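Local coordinates for protein endo-polygalacturonase (Pectobacterium carotovorum subsp. carotovorum, PDB 1BHE) that hydrolyses the alpha-1,4 linkages between galacturonosyl units within polygalacturonic acid, helping the bacterium to macerate and soft-rot plant tissue, at residues A[181-186]-A[209-214]; A[154-159]-A[175-180]; A[330-335]-A[356-361]. All blocks are in the same frame, centred on the assembly; numbering follows the deposited sequence.

Contact 1 of 3, residues A[181-186]-A[209-214]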
ATOM      1  N   ASP A 181     -10.534   1.717   7.395  1.00  6.63           N
ATOM      2  CA  ASP A 181     -11.903   1.843   7.855  1.00  6.40           C
ATOM      3  C   ASP A 181     -12.725   2.832   7.042  1.00  6.25           C
ATOM      4  O   ASP A 181     -13.489   3.646   7.581  1.00  5.18           O
ATOM      5  CB  ASP A 181     -11.911   2.236   9.345  1.00  7.85           C
ATOM      6  CG  ASP A 181     -10.957   1.392  10.166  1.00  8.73           C
ATOM      7  OD1 ASP A 181     -11.125   0.163  10.276  1.00  9.36           O
ATOM      8  OD2 ASP A 181      -9.998   1.974  10.705  1.00  9.31           O
ATOM      9  N   GLY A 182     -12.637   2.706   5.719  1.00  5.80           N
ATOM     10  CA  GLY A 182     -13.341   3.622   4.831  1.00  6.10           C
ATOM     11  C   GLY A 182     -14.110   2.904   3.732  1.00  6.10           C
ATOM     12  O   GLY A 182     -14.202   1.677   3.666  1.00  5.05           O
ATOM     13  N   ASP A 183     -14.639   3.731   2.829  1.00  6.13           N
ATOM     14  CA  ASP A 183     -15.437   3.229   1.713  1.00  6.96           C
ATOM     15  C   ASP A 183     -15.240   4.094   0.474  1.00  5.72           C
ATOM     16  O   ASP A 183     -15.697   5.235   0.448  1.00  5.46           O
ATOM     17  CB  ASP A 183     -16.898   3.242   2.157  1.00  7.93           C
ATOM     18  CG  ASP A 183     -17.907   2.727   1.164  1.00  9.80           C
ATOM     19  OD1 ASP A 183     -17.639   2.635  -0.053  1.00  9.55           O
ATOM     20  OD2 ASP A 183     -19.036   2.411   1.618  1.00 10.88           O
ATOM     21  N   GLY A 184     -14.587   3.541  -0.541  1.00  5.34           N
ATOM     22  CA  GLY A 184     -14.412   4.311  -1.781  1.00  4.15           C
ATOM     23  C   GLY A 184     -13.013   4.908  -1.844  1.00  4.08           C
ATOM     24  O   GLY A 184     -12.734   5.937  -1.235  1.00  4.23           O
ATOM     25  N   PHE A 185     -12.122   4.229  -2.554  1.00  4.43           N
ATOM     26  CA  PHE A 185     -10.754   4.699  -2.740  1.00  4.30           C
ATOM     27  C   PHE A 185     -10.339   4.319  -4.160  1.00  4.54           C
ATOM     28  O   PHE A 185     -10.456   3.154  -4.530  1.00  4.63           O
ATOM     29  CB  PHE A 185      -9.776   4.095  -1.734  1.00  5.28           C
ATOM     30  CG  PHE A 185      -8.326   4.365  -2.024  1.00  6.71           C
ATOM     31  CD1 PHE A 185      -7.761   5.595  -1.727  1.00  7.66           C
ATOM     32  CD2 PHE A 185      -7.528   3.395  -2.602  1.00  6.81           C
ATOM     33  CE1 PHE A 185      -6.426   5.848  -1.988  1.00  8.12           C
ATOM     34  CE2 PHE A 185      -6.193   3.645  -2.867  1.00  8.05           C
ATOM     35  CZ  PHE A 185      -5.629   4.869  -2.558  1.00  7.19           C
ATOM     36  N   THR A 186      -9.884   5.307  -4.909  1.00  4.86           N
ATOM     37  CA  THR A 186      -9.434   5.069  -6.279  1.00  5.08           C
ATOM     38  C   THR A 186      -8.004   5.593  -6.440  1.00  5.48           C
ATOM     39  O   THR A 186      -7.770   6.785  -6.239  1.00  4.49           O
ATOM     40  CB  THR A 186     -10.342   5.774  -7.299  1.00  5.75           C
ATOM     41  OG1 THR A 186     -11.651   5.180  -7.269  1.00  6.21           O
ATOM     42  CG2 THR A 186      -9.808   5.657  -8.727  1.00  5.86           C
ATOM     43  N   SER A 209     -11.589  -1.938   4.739  1.00  6.05           N
ATOM     44  CA  SER A 209     -12.238  -0.914   3.917  1.00  6.08           C
ATOM     45  C   SER A 209     -12.967  -1.557   2.748  1.00  7.35           C
ATOM     46  O   SER A 209     -12.644  -2.690   2.382  1.00  8.25           O
ATOM     47  CB  SER A 209     -11.180   0.071   3.395  1.00  5.32           C
ATOM     48  OG  SER A 209     -10.672   0.873   4.451  1.00  5.04           O
ATOM     49  N   LYS A 210     -13.935  -0.859   2.155  1.00  8.10           N
ATOM     50  CA  LYS A 210     -14.631  -1.415   1.005  1.00  9.03           C
ATOM     51  C   LYS A 210     -14.543  -0.462  -0.191  1.00  7.69           C
ATOM     52  O   LYS A 210     -14.236   0.712  -0.040  1.00  6.71           O
ATOM     53  CB  LYS A 210     -16.094  -1.753   1.254  1.00 11.08           C
ATOM     54  CG  LYS A 210     -16.826  -0.997   2.333  1.00 13.87           C
ATOM     55  CD  LYS A 210     -17.938  -1.793   2.997  1.00 15.01           C
ATOM     56  CE  LYS A 210     -17.532  -3.154   3.514  1.00 15.62           C
ATOM     57  NZ  LYS A 210     -17.513  -3.308   4.993  1.00 14.58           N
ATOM     58  N   ASN A 211     -14.848  -1.020  -1.348  1.00  6.87           N
ATOM     59  CA  ASN A 211     -14.918  -0.322  -2.621  1.00  7.07           C
ATOM     60  C   ASN A 211     -13.632   0.395  -2.998  1.00  6.64           C
ATOM     61  O   ASN A 211     -13.487   1.611  -2.946  1.00  5.71           O
ATOM     62  CB  ASN A 211     -16.134   0.622  -2.612  1.00  7.40           C
ATOM     63  CG  ASN A 211     -17.420  -0.176  -2.414  1.00  8.13           C
ATOM     64  OD1 ASN A 211     -17.624  -1.203  -3.067  1.00  8.16           O
ATOM     65  ND2 ASN A 211     -18.280   0.276  -1.510  1.00  8.38           N
ATOM     66  N   ILE A 212     -12.666  -0.407  -3.440  1.00  6.95           N
ATOM     67  CA  ILE A 212     -11.337   0.023  -3.822  1.00  7.13           C
ATOM     68  C   ILE A 212     -10.988  -0.279  -5.278  1.00  6.60           C
ATOM     69  O   ILE A 212     -11.170  -1.411  -5.730  1.00  6.07           O
ATOM     70  CB  ILE A 212     -10.270  -0.739  -2.992  1.00  8.06           C
ATOM     71  CG1 ILE A 212     -10.577  -0.745  -1.496  1.00  8.50           C
ATOM     72  CG2 ILE A 212      -8.880  -0.177  -3.273  1.00  8.52           C
ATOM     73  CD1 ILE A 212     -10.685   0.607  -0.840  1.00  8.50           C
ATOM     74  N   THR A 213     -10.399   0.696  -5.963  1.00  6.00           N
ATOM     75  CA  THR A 213      -9.911   0.476  -7.318  1.00  6.18           C
ATOM     76  C   THR A 213      -8.455   0.931  -7.416  1.00  6.31           C
ATOM     77  O   THR A 213      -8.142   2.065  -7.065  1.00  5.69           O
ATOM     78  CB  THR A 213     -10.717   1.222  -8.393  1.00  6.47           C
ATOM     79  OG1 THR A 213     -12.004   0.607  -8.525  1.00  6.38           O
ATOM     80  CG2 THR A 213     -10.038   1.182  -9.758  1.00  5.38           C
ATOM     81  N   ILE A 214      -7.586   0.040  -7.880  1.00  5.73           N
ATOM     82  CA  ILE A 214      -6.189   0.407  -8.150  1.00  6.39           C
ATOM     83  C   ILE A 214      -5.982   0.104  -9.643  1.00  7.04           C
ATOM     84  O   ILE A 214      -6.080  -1.063 -10.027  1.00  7.26           O
ATOM     85  CB  ILE A 214      -5.171  -0.313  -7.270  1.00  6.75           C
ATOM     86  CG1 ILE A 214      -5.373   0.010  -5.783  1.00  6.10           C
ATOM     87  CG2 ILE A 214      -3.754   0.069  -7.705  1.00  7.20           C
ATOM     88  CD1 ILE A 214      -4.564  -0.831  -4.819  1.00  7.92           C
TER
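The Phe185 ring meets Ile212 at its edge: methyl CG2 lies in the plane of the ring, 3.9 Å from CD2, while Ile212 CD1 packs against Phe185 CB at 3.7 Å. The ring also meets that of Phe179, the two planes inclined by about 30°, within the hydrophobic core of a right-handed parallel beta-helix, the fold of family 28 glycosyl hydrolases. Two further flat groups, the Asp183 carboxylate and the Asn211 amide, lie on the other side of the strands. They stand side by side and point the same way, with planes 41° apart. Asn211 ND2 gives a nearly straight bond of 2.8 Å to Asp183 OD1; the acceptor lies in the amide plane, but the donor stands above the carboxylate plane. Ser3 and Asn239 hold Asn211 OD1, so both ends of the amide are engaged and its rotation is fixed. Asn211 and Gly184 both have positive phi, and around them the pairing shifts: Gly184 N bonds to Lys210 O, and the very next amide, Phe185 N, bonds to Asn211 O at 3.0 Å. Regular parallel pairing resumes with Thr213 N on Phe185 O at 2.8 Å. Further along, the hydroxyls of Thr186 and Thr213 reach Arg4 and Asp2 of the N-terminal segment. At the start of the pairing Ser209 OG accepts the Gly182 N-H at 3.0 Å, and its single hydrogen has two carbonyl oxygens, Phe179 O and Met207 O, within bonding distance of OG.

Contact 2 of 3, residues A[154-159]-A[175-180]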
ATOM      1  N   ILE A 154       1.082   8.528   3.175  1.00  4.09           N
ATOM      2  CA  ILE A 154      -0.319   8.956   3.090  1.00  4.09           C
ATOM      3  C   ILE A 154      -1.155   8.030   3.969  1.00  3.10           C
ATOM      4  O   ILE A 154      -1.129   6.824   3.738  1.00  4.23           O
ATOM      5  CB  ILE A 154      -0.826   8.921   1.639  1.00  4.23           C
ATOM      6  CG1 ILE A 154      -0.178  10.022   0.780  1.00  5.12           C
ATOM      7  CG2 ILE A 154      -2.342   9.056   1.546  1.00  4.10           C
ATOM      8  CD1 ILE A 154      -0.309   9.740  -0.709  1.00  4.69           C
ATOM      9  N   GLN A 155      -1.854   8.589   4.937  1.00  4.44           N
ATOM     10  CA  GLN A 155      -2.704   7.812   5.842  1.00  4.77           C
ATOM     11  C   GLN A 155      -4.132   8.334   5.751  1.00  4.32           C
ATOM     12  O   GLN A 155      -4.394   9.508   6.006  1.00  4.35           O
ATOM     13  CB  GLN A 155      -2.172   7.951   7.272  1.00  5.38           C
ATOM     14  CG  GLN A 155      -3.049   7.302   8.329  1.00  7.94           C
ATOM     15  CD  GLN A 155      -2.916   5.794   8.384  1.00  8.65           C
ATOM     16  OE1 GLN A 155      -1.838   5.220   8.259  1.00  8.92           O
ATOM     17  NE2 GLN A 155      -4.055   5.126   8.581  1.00  9.17           N
ATOM     18  N   ILE A 156      -5.059   7.491   5.324  1.00  4.29           N
ATOM     19  CA  ILE A 156      -6.452   7.880   5.137  1.00  4.47           C
ATOM     20  C   ILE A 156      -7.362   7.062   6.051  1.00  5.13           C
ATOM     21  O   ILE A 156      -7.363   5.836   5.970  1.00  4.55           O
ATOM     22  CB  ILE A 156      -6.884   7.694   3.674  1.00  4.43           C
ATOM     23  CG1 ILE A 156      -5.924   8.397   2.701  1.00  5.00           C
ATOM     24  CG2 ILE A 156      -8.305   8.209   3.474  1.00  3.20           C
ATOM     25  CD1 ILE A 156      -5.843   7.716   1.346  1.00  5.38           C
ATOM     26  N   ASN A 157      -8.099   7.728   6.938  1.00  5.67           N
ATOM     27  CA  ASN A 157      -8.934   7.041   7.915  1.00  6.68           C
ATOM     28  C   ASN A 157     -10.402   7.434   7.838  1.00  5.72           C
ATOM     29  O   ASN A 157     -10.716   8.605   7.633  1.00  5.11           O
ATOM     30  CB  ASN A 157      -8.473   7.402   9.342  1.00  9.33           C
ATOM     31  CG  ASN A 157      -7.030   7.097   9.650  1.00 11.36           C
ATOM     32  OD1 ASN A 157      -6.437   6.184   9.093  1.00 14.14           O
ATOM     33  ND2 ASN A 157      -6.410   7.850  10.543  1.00 13.85           N
ATOM     34  N   LYS A 158     -11.309   6.483   8.022  1.00  5.50           N
ATOM     35  CA  LYS A 158     -12.743   6.706   8.009  1.00  6.22           C
ATOM     36  C   LYS A 158     -13.240   7.660   6.940  1.00  5.88           C
ATOM     37  O   LYS A 158     -14.104   8.507   7.194  1.00  4.80           O
ATOM     38  CB  LYS A 158     -13.138   7.235   9.411  1.00  7.91           C
ATOM     39  CG  LYS A 158     -12.812   6.155  10.456  1.00 10.04           C
ATOM     40  CD  LYS A 158     -13.240   6.620  11.839  1.00 12.23           C
ATOM     41  CE  LYS A 158     -14.704   6.296  12.069  1.00 12.62           C
ATOM     42  NZ  LYS A 158     -15.008   4.863  11.829  1.00 13.69           N
ATOM     43  N   SER A 159     -12.755   7.499   5.711  1.00  5.23           N
ATOM     44  CA  SER A 159     -13.090   8.437   4.644  1.00  4.92           C
ATOM     45  C   SER A 159     -13.912   7.774   3.552  1.00  5.34           C
ATOM     46  O   SER A 159     -13.991   6.550   3.430  1.00  5.34           O
ATOM     47  CB  SER A 159     -11.787   9.032   4.095  1.00  4.82           C
ATOM     48  OG  SER A 159     -11.185   9.889   5.059  1.00  4.33           O
ATOM     49  N   PHE A 175       4.850   2.521   5.168  1.00  5.45           N
ATOM     50  CA  PHE A 175       3.929   2.233   4.061  1.00  5.68           C
ATOM     51  C   PHE A 175       3.666   3.510   3.266  1.00  5.69           C
ATOM     52  O   PHE A 175       3.634   4.588   3.855  1.00  5.91           O
ATOM     53  CB  PHE A 175       2.629   1.641   4.601  1.00  6.08           C
ATOM     54  CG  PHE A 175       2.750   0.325   5.322  1.00  7.13           C
ATOM     55  CD1 PHE A 175       3.951  -0.347   5.461  1.00  6.88           C
ATOM     56  CD2 PHE A 175       1.605  -0.252   5.862  1.00  7.03           C
ATOM     57  CE1 PHE A 175       4.024  -1.552   6.132  1.00  7.79           C
ATOM     58  CE2 PHE A 175       1.670  -1.463   6.526  1.00  8.16           C
ATOM     59  CZ  PHE A 175       2.879  -2.116   6.665  1.00  7.73           C
ATOM     60  N   HIS A 176       3.473   3.392   1.953  1.00  5.65           N
ATOM     61  CA  HIS A 176       3.229   4.562   1.120  1.00  5.61           C
ATOM     62  C   HIS A 176       1.806   5.091   1.274  1.00  4.84           C
ATOM     63  O   HIS A 176       1.599   6.282   1.509  1.00  4.41           O
ATOM     64  CB  HIS A 176       3.479   4.255  -0.364  1.00  5.62           C
ATOM     65  CG  HIS A 176       4.912   3.988  -0.715  1.00  5.57           C
ATOM     66  ND1 HIS A 176       5.569   2.838  -0.349  1.00  5.90           N
ATOM     67  CD2 HIS A 176       5.801   4.731  -1.419  1.00  6.19           C
ATOM     68  CE1 HIS A 176       6.815   2.879  -0.807  1.00  6.84           C
ATOM     69  NE2 HIS A 176       6.988   4.015  -1.458  1.00  6.49           N
ATOM     70  N   VAL A 177       0.823   4.222   1.034  1.00  4.25           N
ATOM     71  CA  VAL A 177      -0.585   4.603   1.087  1.00  4.93           C
ATOM     72  C   VAL A 177      -1.393   3.585   1.892  1.00  5.13           C
ATOM     73  O   VAL A 177      -1.346   2.378   1.643  1.00  4.52           O
ATOM     74  CB  VAL A 177      -1.247   4.700  -0.304  1.00  5.48           C
ATOM     75  CG1 VAL A 177      -2.684   5.216  -0.186  1.00  5.79           C
ATOM     76  CG2 VAL A 177      -0.494   5.580  -1.288  1.00  6.14           C
ATOM     77  N   VAL A 178      -2.155   4.079   2.863  1.00  4.99           N
ATOM     78  CA  VAL A 178      -3.013   3.255   3.702  1.00  5.46           C
ATOM     79  C   VAL A 178      -4.427   3.846   3.671  1.00  5.23           C
ATOM     80  O   VAL A 178      -4.593   5.046   3.873  1.00  5.51           O
ATOM     81  CB  VAL A 178      -2.538   3.181   5.168  1.00  6.13           C
ATOM     82  CG1 VAL A 178      -3.574   2.481   6.048  1.00  6.10           C
ATOM     83  CG2 VAL A 178      -1.193   2.471   5.295  1.00  5.11           C
ATOM     84  N   PHE A 179      -5.410   3.007   3.388  1.00  5.13           N
ATOM     85  CA  PHE A 179      -6.811   3.414   3.350  1.00  4.99           C
ATOM     86  C   PHE A 179      -7.549   2.570   4.397  1.00  5.05           C
ATOM     87  O   PHE A 179      -7.866   1.405   4.119  1.00  5.29           O
ATOM     88  CB  PHE A 179      -7.418   3.205   1.965  1.00  4.24           C
ATOM     89  CG  PHE A 179      -8.813   3.749   1.814  1.00  4.38           C
ATOM     90  CD1 PHE A 179      -9.042   5.115   1.784  1.00  4.57           C
ATOM     91  CD2 PHE A 179      -9.895   2.891   1.702  1.00  4.33           C
ATOM     92  CE1 PHE A 179     -10.329   5.619   1.650  1.00  3.88           C
ATOM     93  CE2 PHE A 179     -11.177   3.388   1.565  1.00  3.87           C
ATOM     94  CZ  PHE A 179     -11.398   4.752   1.541  1.00  3.38           C
ATOM     95  N   SER A 180      -7.761   3.128   5.583  1.00  4.96           N
ATOM     96  CA  SER A 180      -8.321   2.384   6.697  1.00  6.69           C
ATOM     97  C   SER A 180      -9.742   2.741   7.102  1.00  6.16           C
ATOM     98  O   SER A 180     -10.096   3.905   7.242  1.00  7.02           O
ATOM     99  CB  SER A 180      -7.487   2.632   7.978  1.00  7.42           C
ATOM    100  OG  SER A 180      -6.159   2.187   7.789  1.00 11.18           O
TER
HETATM  101  O   HOH W   1      -4.052   2.310   9.768  1.00 17.67           O
HETATM  102  O   HOH W   2     -10.452   5.680   4.969  1.00  3.33           O
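Ser180 O is gripped twice: Lys158 N donates to it at 3.0 Å, and water 2 donates at 2.9 Å. The same water accepts from Ser159 N and sits above one face of the Phe179 ring, offset toward the rim, so it ties the end of segment 154-159 to Ser180. Upstream, strands 154-157 and 177-180 run parallel, joined by Ile154 N to His176 O, Val178 N to Ile154 O, Ile156 N to Val178 O, and a nearly straight bond from Ser180 N to Ile156 O at 2.8 Å. These are neighbouring coils of the parallel beta-helix, and the two sides of their sheet differ sharply. Toward the core, Ile156 CG2 meets Phe179 CD1 at 3.6 Å, with Phe162 packed against both side chains. Ile154 CD1 approaches Val177 CG2 on this side too. The other side carries Gln155 and Asn157 beside Val178 and Ser180. The Gln155 chain bends at chi2 (77°), which carries CD toward Val178, and the amide lies alongside that valine with NE2 3.7 Å from CG1. Both NE2 hydrogens are used: one bond runs to Asn157 OD1 at 2.7 Å, lying within both amide planes, and the other goes to water 1, which is also bonded to Ser180 OG. Gln155 OE1 is held by Arg152. Just before strand 177-180, the imidazole of His176 is held by other parts of the fold, NE2 bonded to Thr194 OG1 and ND1 to Asp202 O.

Contact 3 of 3, residues A[330-335]-A[356-361]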
ATOM      1  N   PHE A 330      -7.784 -18.800 -10.390  1.00 22.22           N
ATOM      2  CA  PHE A 330      -6.696 -18.272 -11.197  1.00 22.23           C
ATOM      3  C   PHE A 330      -6.987 -18.633 -12.660  1.00 22.60           C
ATOM      4  O   PHE A 330      -7.202 -19.808 -12.953  1.00 23.12           O
ATOM      5  CB  PHE A 330      -5.332 -18.821 -10.814  1.00 21.56           C
ATOM      6  CG  PHE A 330      -4.845 -18.611  -9.415  1.00 21.10           C
ATOM      7  CD1 PHE A 330      -5.315 -19.381  -8.367  1.00 20.87           C
ATOM      8  CD2 PHE A 330      -3.893 -17.638  -9.141  1.00 20.79           C
ATOM      9  CE1 PHE A 330      -4.867 -19.183  -7.076  1.00 20.81           C
ATOM     10  CE2 PHE A 330      -3.428 -17.442  -7.856  1.00 20.56           C
ATOM     11  CZ  PHE A 330      -3.915 -18.212  -6.821  1.00 20.65           C
ATOM     12  N   LYS A 331      -6.994 -17.650 -13.545  1.00 23.00           N
ATOM     13  CA  LYS A 331      -7.269 -17.887 -14.954  1.00 23.49           C
ATOM     14  C   LYS A 331      -6.325 -17.113 -15.860  1.00 23.59           C
ATOM     15  O   LYS A 331      -6.125 -15.904 -15.706  1.00 22.86           O
ATOM     16  CB  LYS A 331      -8.718 -17.510 -15.291  1.00 24.19           C
ATOM     17  CG  LYS A 331      -9.126 -17.832 -16.719  1.00 25.18           C
ATOM     18  CD  LYS A 331     -10.634 -17.764 -16.894  1.00 25.82           C
ATOM     19  CE  LYS A 331     -11.091 -18.489 -18.149  1.00 26.51           C
ATOM     20  NZ  LYS A 331     -10.352 -18.039 -19.359  1.00 27.41           N
ATOM     21  N   ASP A 332      -5.749 -17.812 -16.850  1.00 23.04           N
ATOM     22  CA  ASP A 332      -4.821 -17.187 -17.788  1.00 23.29           C
ATOM     23  C   ASP A 332      -3.686 -16.482 -17.039  1.00 23.60           C
ATOM     24  O   ASP A 332      -3.496 -15.270 -17.151  1.00 23.22           O
ATOM     25  CB  ASP A 332      -5.560 -16.178 -18.680  1.00 23.56           C
ATOM     26  CG  ASP A 332      -6.508 -16.858 -19.649  1.00 24.25           C
ATOM     27  OD1 ASP A 332      -6.192 -17.980 -20.101  1.00 24.21           O
ATOM     28  OD2 ASP A 332      -7.569 -16.274 -19.956  1.00 23.89           O
ATOM     29  N   VAL A 333      -2.933 -17.258 -16.272  1.00 23.56           N
ATOM     30  CA  VAL A 333      -1.798 -16.752 -15.504  1.00 24.09           C
ATOM     31  C   VAL A 333      -0.520 -17.408 -16.035  1.00 24.67           C
ATOM     32  O   VAL A 333      -0.438 -18.640 -16.070  1.00 24.79           O
ATOM     33  CB  VAL A 333      -1.958 -17.025 -14.003  1.00 23.79           C
ATOM     34  CG1 VAL A 333      -0.684 -16.717 -13.227  1.00 23.89           C
ATOM     35  CG2 VAL A 333      -3.113 -16.212 -13.419  1.00 23.81           C
ATOM     36  N   THR A 334       0.438 -16.605 -16.480  1.00 24.99           N
ATOM     37  CA  THR A 334       1.683 -17.120 -17.022  1.00 25.33           C
ATOM     38  C   THR A 334       2.908 -16.623 -16.251  1.00 25.66           C
ATOM     39  O   THR A 334       3.016 -15.454 -15.887  1.00 25.40           O
ATOM     40  CB  THR A 334       1.891 -16.707 -18.494  1.00 25.63           C
ATOM     41  OG1 THR A 334       0.739 -17.008 -19.289  1.00 25.66           O
ATOM     42  CG2 THR A 334       3.096 -17.422 -19.095  1.00 25.69           C
ATOM     43  N   SER A 335       3.857 -17.527 -16.047  1.00 25.42           N
ATOM     44  CA  SER A 335       5.129 -17.214 -15.415  1.00 25.57           C
ATOM     45  C   SER A 335       6.233 -17.642 -16.386  1.00 26.16           C
ATOM     46  O   SER A 335       6.382 -18.828 -16.685  1.00 25.88           O
ATOM     47  CB  SER A 335       5.296 -17.880 -14.058  1.00 24.87           C
ATOM     48  OG  SER A 335       6.450 -17.368 -13.413  1.00 24.66           O
ATOM     49  N   MET A 356      -7.503 -23.536 -10.920  1.00 30.24           N
ATOM     50  CA  MET A 356      -6.469 -23.028 -11.808  1.00 31.04           C
ATOM     51  C   MET A 356      -6.794 -23.321 -13.268  1.00 31.78           C
ATOM     52  O   MET A 356      -6.665 -24.463 -13.717  1.00 32.37           O
ATOM     53  CB  MET A 356      -5.110 -23.637 -11.461  1.00 30.89           C
ATOM     54  CG  MET A 356      -4.666 -23.469 -10.022  1.00 30.99           C
ATOM     55  SD  MET A 356      -2.900 -23.149  -9.882  1.00 30.88           S
ATOM     56  CE  MET A 356      -2.786 -22.637  -8.171  1.00 30.32           C
ATOM     57  N   LYS A 357      -7.213 -22.307 -14.014  1.00 32.15           N
ATOM     58  CA  LYS A 357      -7.529 -22.466 -15.427  1.00 32.41           C
ATOM     59  C   LYS A 357      -6.481 -21.768 -16.287  1.00 31.92           C
ATOM     60  O   LYS A 357      -6.240 -20.570 -16.168  1.00 31.50           O
ATOM     61  CB  LYS A 357      -8.921 -21.934 -15.771  1.00 33.20           C
ATOM     62  CG  LYS A 357     -10.040 -22.463 -14.890  1.00 34.16           C
ATOM     63  CD  LYS A 357     -11.359 -22.536 -15.642  1.00 35.01           C
ATOM     64  CE  LYS A 357     -12.202 -21.290 -15.406  1.00 35.39           C
ATOM     65  NZ  LYS A 357     -13.564 -21.419 -16.001  1.00 35.69           N
ATOM     66  N   ASN A 358      -5.822 -22.534 -17.151  1.00 31.43           N
ATOM     67  CA  ASN A 358      -4.790 -22.018 -18.033  1.00 31.00           C
ATOM     68  C   ASN A 358      -3.674 -21.293 -17.285  1.00 30.49           C
ATOM     69  O   ASN A 358      -3.306 -20.160 -17.596  1.00 30.40           O
ATOM     70  CB  ASN A 358      -5.397 -21.119 -19.113  1.00 31.33           C
ATOM     71  CG  ASN A 358      -4.450 -20.857 -20.264  1.00 31.65           C
ATOM     72  OD1 ASN A 358      -3.557 -21.656 -20.556  1.00 32.02           O
ATOM     73  ND2 ASN A 358      -4.637 -19.734 -20.949  1.00 31.87           N
ATOM     74  N   VAL A 359      -3.113 -21.960 -16.287  1.00 30.03           N
ATOM     75  CA  VAL A 359      -2.008 -21.426 -15.495  1.00 30.04           C
ATOM     76  C   VAL A 359      -0.732 -22.056 -16.049  1.00 30.39           C
ATOM     77  O   VAL A 359      -0.539 -23.261 -15.883  1.00 30.60           O
ATOM     78  CB  VAL A 359      -2.154 -21.718 -13.999  1.00 29.76           C
ATOM     79  CG1 VAL A 359      -0.893 -21.372 -13.218  1.00 29.83           C
ATOM     80  CG2 VAL A 359      -3.345 -20.957 -13.422  1.00 29.42           C
ATOM     81  N   LYS A 360       0.085 -21.269 -16.737  1.00 30.86           N
ATOM     82  CA  LYS A 360       1.291 -21.814 -17.342  1.00 31.44           C
ATOM     83  C   LYS A 360       2.583 -21.405 -16.648  1.00 31.86           C
ATOM     84  O   LYS A 360       2.988 -20.244 -16.661  1.00 31.26           O
ATOM     85  CB  LYS A 360       1.368 -21.415 -18.822  1.00 31.93           C
ATOM     86  CG  LYS A 360       0.397 -22.169 -19.719  1.00 32.65           C
ATOM     87  CD  LYS A 360      -0.164 -21.259 -20.802  1.00 33.20           C
ATOM     88  CE  LYS A 360      -0.060 -21.908 -22.174  1.00 33.64           C
ATOM     89  NZ  LYS A 360       0.733 -21.074 -23.120  1.00 33.89           N
ATOM     90  N   LEU A 361       3.238 -22.396 -16.053  1.00 32.18           N
ATOM     91  CA  LEU A 361       4.514 -22.210 -15.378  1.00 32.91           C
ATOM     92  C   LEU A 361       5.583 -22.930 -16.210  1.00 33.49           C
ATOM     93  O   LEU A 361       5.242 -23.860 -16.948  1.00 33.16           O
ATOM     94  CB  LEU A 361       4.525 -22.773 -13.966  1.00 32.89           C
ATOM     95  CG  LEU A 361       3.411 -22.377 -13.000  1.00 33.09           C
ATOM     96  CD1 LEU A 361       3.603 -23.100 -11.675  1.00 33.10           C
ATOM     97  CD2 LEU A 361       3.366 -20.874 -12.779  1.00 33.13           C
TER
HETATM   98  O   HOH W   3      -1.578 -18.727 -19.555  1.00 25.32           O
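Lys331 runs out past the carbonyl oxygen of Lys357, and only its last torsion is bent. Its CB and CG each pass 4.0 Å from Lys357 O, and CD and CE each lie 4.1 Å from Lys357 CE, the two lysine chains crossing obliquely. Up to CE the chain is extended; the bend at chi4 (-52°) swings NZ toward Asp332, where a weak hydrogen bond of 3.3 Å to OD2 forms part of a salt bridge. Lys331 NZ and Lys357 NZ stay 5.7 Å apart, and the nearby carboxylate probably eases the repulsion between their like charges. The other carboxylate oxygen of Asp332, OD1, accepts from Asn358 ND2, with the carboxylate and amide planes almost perpendicular; the modelled distance is so short that its exact value is doubtful. On the opposite, inward side, Phe330 and Met356 lie side by side in an oblique Met-aromatic contact, Met356 CE being 4.1 Å from Phe330 CD1, and Tyr296 stacks on the same ring. Val359 CG2 lies 3.9 Å from Phe330 CB and also packs against Val333. The chain direction changes at Asp332 and Asn358, which both take left-handed backbone angles. Here two successive amides, Asp332 N and Val333 N, donate to the successive oxygens Lys357 O and Asn358 O. Water 3 also donates to Asn358 O and bonds to Thr334 OG1. Matching left-handed residues in adjacent coils, carrying the strands together from one sheet face to the next, make a corner of the right-handed parallel beta-helix of polygalacturonases.

In the fold
All three contacts join neighbouring coils of one parallel beta-helix and follow each other along the chain. Contacts 2 and 1 are immediate neighbours, their centres 10 Å apart: strand 177-180 leads directly into strand 183-193, and Asp183 N probably bonds to Ser159 O at 3.0 Å. Contact 3 lies much farther along toward the C-terminal end, its centre about 28 Å from that of contact 1 and 32 Å from that of contact 2. Of the three, contact 2 comes near the active site: the His176 side chain is about 8 Å from that of Asp223, the predicted proton donor, and about 12 Å from that of His251, also inferred to be catalytic.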